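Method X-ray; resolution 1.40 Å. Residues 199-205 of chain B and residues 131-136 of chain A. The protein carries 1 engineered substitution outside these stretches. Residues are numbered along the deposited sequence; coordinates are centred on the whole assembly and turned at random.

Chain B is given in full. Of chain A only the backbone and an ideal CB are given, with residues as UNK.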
# COMPACT_ATOMS: atom_id res chain seq x y z
N ASP B 199 -5.20 -17.73 -0.66
CA ASP B 199 -4.41 -18.13 -1.81
C ASP B 199 -3.52 -16.97 -2.27
O ASP B 199 -2.37 -17.18 -2.65
CB ASP B 199 -5.32 -18.58 -2.96
CG ASP B 199 -6.05 -19.88 -2.65
OD1 ASP B 199 -7.00 -20.22 -3.39
OD2 ASP B 199 -5.67 -20.58 -1.69
N ASN B 200 -4.04 -15.75 -2.22
CA ASN B 200 -3.25 -14.60 -2.65
C ASN B 200 -2.06 -14.32 -1.75
O ASN B 200 -0.99 -13.96 -2.23
CB ASN B 200 -4.13 -13.35 -2.77
CG ASN B 200 -4.88 -13.30 -4.10
OD1 ASN B 200 -4.84 -14.25 -4.88
ND2 ASN B 200 -5.56 -12.19 -4.35
N ILE B 201 -2.24 -14.51 -0.44
CA ILE B 201 -1.14 -14.30 0.50
C ILE B 201 -0.08 -15.40 0.30
O ILE B 201 1.11 -15.13 0.26
CB ILE B 201 -1.64 -14.32 1.97
CG1 ILE B 201 -2.43 -13.05 2.29
CG2 ILE B 201 -0.45 -14.49 2.92
CD1 ILE B 201 -1.61 -11.77 2.28
N LYS B 202 -0.54 -16.64 0.14
CA LYS B 202 0.38 -17.75 -0.08
C LYS B 202 1.22 -17.52 -1.34
O LYS B 202 2.43 -17.76 -1.36
CB LYS B 202 -0.40 -19.06 -0.23
CG LYS B 202 -1.05 -19.58 1.05
CD LYS B 202 -1.87 -20.85 0.77
CE LYS B 202 -1.01 -21.94 0.16
NZ LYS B 202 -1.80 -23.15 -0.21
N ALA B 203 0.57 -17.02 -2.39
CA ALA B 203 1.24 -16.78 -3.67
C ALA B 203 2.34 -15.73 -3.65
O ALA B 203 3.21 -15.73 -4.52
CB ALA B 203 0.20 -16.43 -4.74
N VAL B 204 2.32 -14.84 -2.66
CA VAL B 204 3.35 -13.81 -2.59
C VAL B 204 4.32 -14.02 -1.42
O VAL B 204 5.28 -13.27 -1.26
CB VAL B 204 2.74 -12.39 -2.49
CG1 VAL B 204 1.95 -12.09 -3.76
CG2 VAL B 204 1.86 -12.27 -1.27
N SER B 205 4.09 -15.06 -0.62
CA SER B 205 4.96 -15.33 0.51
C SER B 205 6.26 -16.01 0.11
O SER B 205 6.31 -16.77 -0.87
CB SER B 205 4.24 -16.22 1.53
OG SER B 205 3.19 -15.52 2.16
N UNK A 131 -3.41 -14.76 -12.63
CA UNK A 131 -2.28 -13.91 -12.28
C UNK A 131 -2.09 -13.80 -10.77
O UNK A 131 -0.97 -13.94 -10.27
CB UNK A 131 -2.47 -12.52 -12.88
N UNK A 132 -3.17 -13.58 -10.05
CA UNK A 132 -3.06 -13.44 -8.61
C UNK A 132 -2.62 -14.75 -7.96
O UNK A 132 -1.95 -14.74 -6.93
CB UNK A 132 -4.39 -12.98 -8.02
N UNK A 133 -2.96 -15.88 -8.57
CA UNK A 133 -2.57 -17.17 -8.02
C UNK A 133 -1.07 -17.38 -8.19
O UNK A 133 -0.48 -18.28 -7.59
CB UNK A 133 -3.35 -18.30 -8.69
N UNK A 134 -0.44 -16.53 -9.00
CA UNK A 134 0.99 -16.62 -9.25
C UNK A 134 1.77 -15.47 -8.61
O UNK A 134 2.96 -15.31 -8.87
CB UNK A 134 1.25 -16.65 -10.76
N UNK A 135 1.11 -14.67 -7.78
CA UNK A 135 1.79 -13.57 -7.13
C UNK A 135 1.85 -12.28 -7.92
O UNK A 135 2.63 -11.38 -7.59
CB UNK A 135 3.22 -14.00 -6.79
N UNK A 136 1.04 -12.19 -8.97
CA UNK A 136 1.00 -10.99 -9.81
C UNK A 136 -0.35 -10.30 -9.69
O UNK A 136 -1.28 -10.82 -9.07
CB UNK A 136 1.28 -11.34 -11.27

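Position 131 of chain A has helical backbone angles, -63/-46. Its ideal CB has nothing of the chain B stretch within 5.5 Å. Chain B therefore sets no demand here, and most side chains that tolerate a helix would do. The deposited residue is A131(A), which makes no contact with chain B. Its carbonyl O does local work, accepting hydrogen bonds from the backbone N atoms of positions 134 and 136.

Position 132 faces chain B more closely. Its CA-to-CB bond points sideways, and the ideal CB lies 3.4 Å from OD1 of N200(B). Beyond it, the amide of N200(B) extends its ND2 along the same side, offering a donor. A side chain with an acceptor at its end would suit, long enough to run alongside the amide and reach that nitrogen. Glutamate and glutamine are both reasonable, and the visible atoms do not separate them. A large apolar side chain would leave the ND2 donor unanswered from this position. The deposited residue is E132(A), with chi1 m and chi2 t. ND2 of N200(B) donates a hydrogen bond to OE1 of E132(A) at 3.1 Å, with an N-H...acceptor angle of 161°, so the bond is nearly straight. The backbone also takes part. O of E132(A) lies 3.5 Å from CB of A203(B), a packing contact. One water donates to O of E132(A) at 2.6 Å and to O of N200(B) at 2.8 Å. It joins two carbonyls that could not hydrogen-bond to each other.

Position 133 is the second residue of a type I turn running from 132 to 135. Its CA-to-CB bond points away from chain B, and its ideal CB has no neighbour there within 5.5 Å. Many residues would fit, small polar ones among them. The deposited residue is S133(A), chi1 p. Its OG hydrogen-bonds to a residue just outside the stretch. Towards chain B it presents its backbone, with O of S133(A) 3.5 Å from CB of A203(B).

Position 134 also directs its CB away from chain B, into space that this stretch leaves free. A long or polar side chain is easily accommodated. The deposited residue is R134(A), whose side chain stays at least 6.1 Å from the chain B stretch.

Position 135 has phi/psi of 87/15. An ideal CB would be jammed against the carbonyl O of the preceding residue, and it would also lie 2.9 Å from O of A203(B), a clash. Both points call for glycine, and the deposited residue is G135(A). Without a side chain, its backbone can approach chain B closely. N of G135(A) is 3.6 Å from CB of A203(B), and CA of G135(A) is 3.7 Å from CG1 of V204(B).

Position 136 turns its CB away, out of reach of chain B, so nothing visible there selects a residue. The deposited residue is F136(A), chi1 m, with its ring directed elsewhere.

Chain A 131-136: AESRGF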
# COMPACT_ATOMS: atom_id res chain seq x y z
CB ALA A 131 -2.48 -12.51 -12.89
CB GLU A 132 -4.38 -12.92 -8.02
CG GLU A 132 -4.80 -11.60 -8.66
CD GLU A 132 -5.86 -10.85 -7.88
OE1 GLU A 132 -6.62 -11.49 -7.14
OE2 GLU A 132 -5.93 -9.61 -8.02
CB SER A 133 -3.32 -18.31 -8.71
OG SER A 133 -2.84 -18.54 -10.02
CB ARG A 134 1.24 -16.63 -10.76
CG ARG A 134 0.67 -17.86 -11.47
CD ARG A 134 1.36 -19.12 -11.00
NE ARG A 134 2.82 -18.97 -11.01
CZ ARG A 134 3.53 -18.71 -12.10
NH1 ARG A 134 2.93 -18.58 -13.28
NH2 ARG A 134 4.85 -18.58 -12.01
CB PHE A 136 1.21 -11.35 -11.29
CG PHE A 136 2.40 -12.24 -11.56
CD1 PHE A 136 3.65 -11.93 -11.03
CD2 PHE A 136 2.28 -13.36 -12.36
CE1 PHE A 136 4.75 -12.74 -11.30
CE2 PHE A 136 3.38 -14.18 -12.63
CZ PHE A 136 4.61 -13.86 -12.10
O HOH W 1 -1.34 -13.16 -4.93
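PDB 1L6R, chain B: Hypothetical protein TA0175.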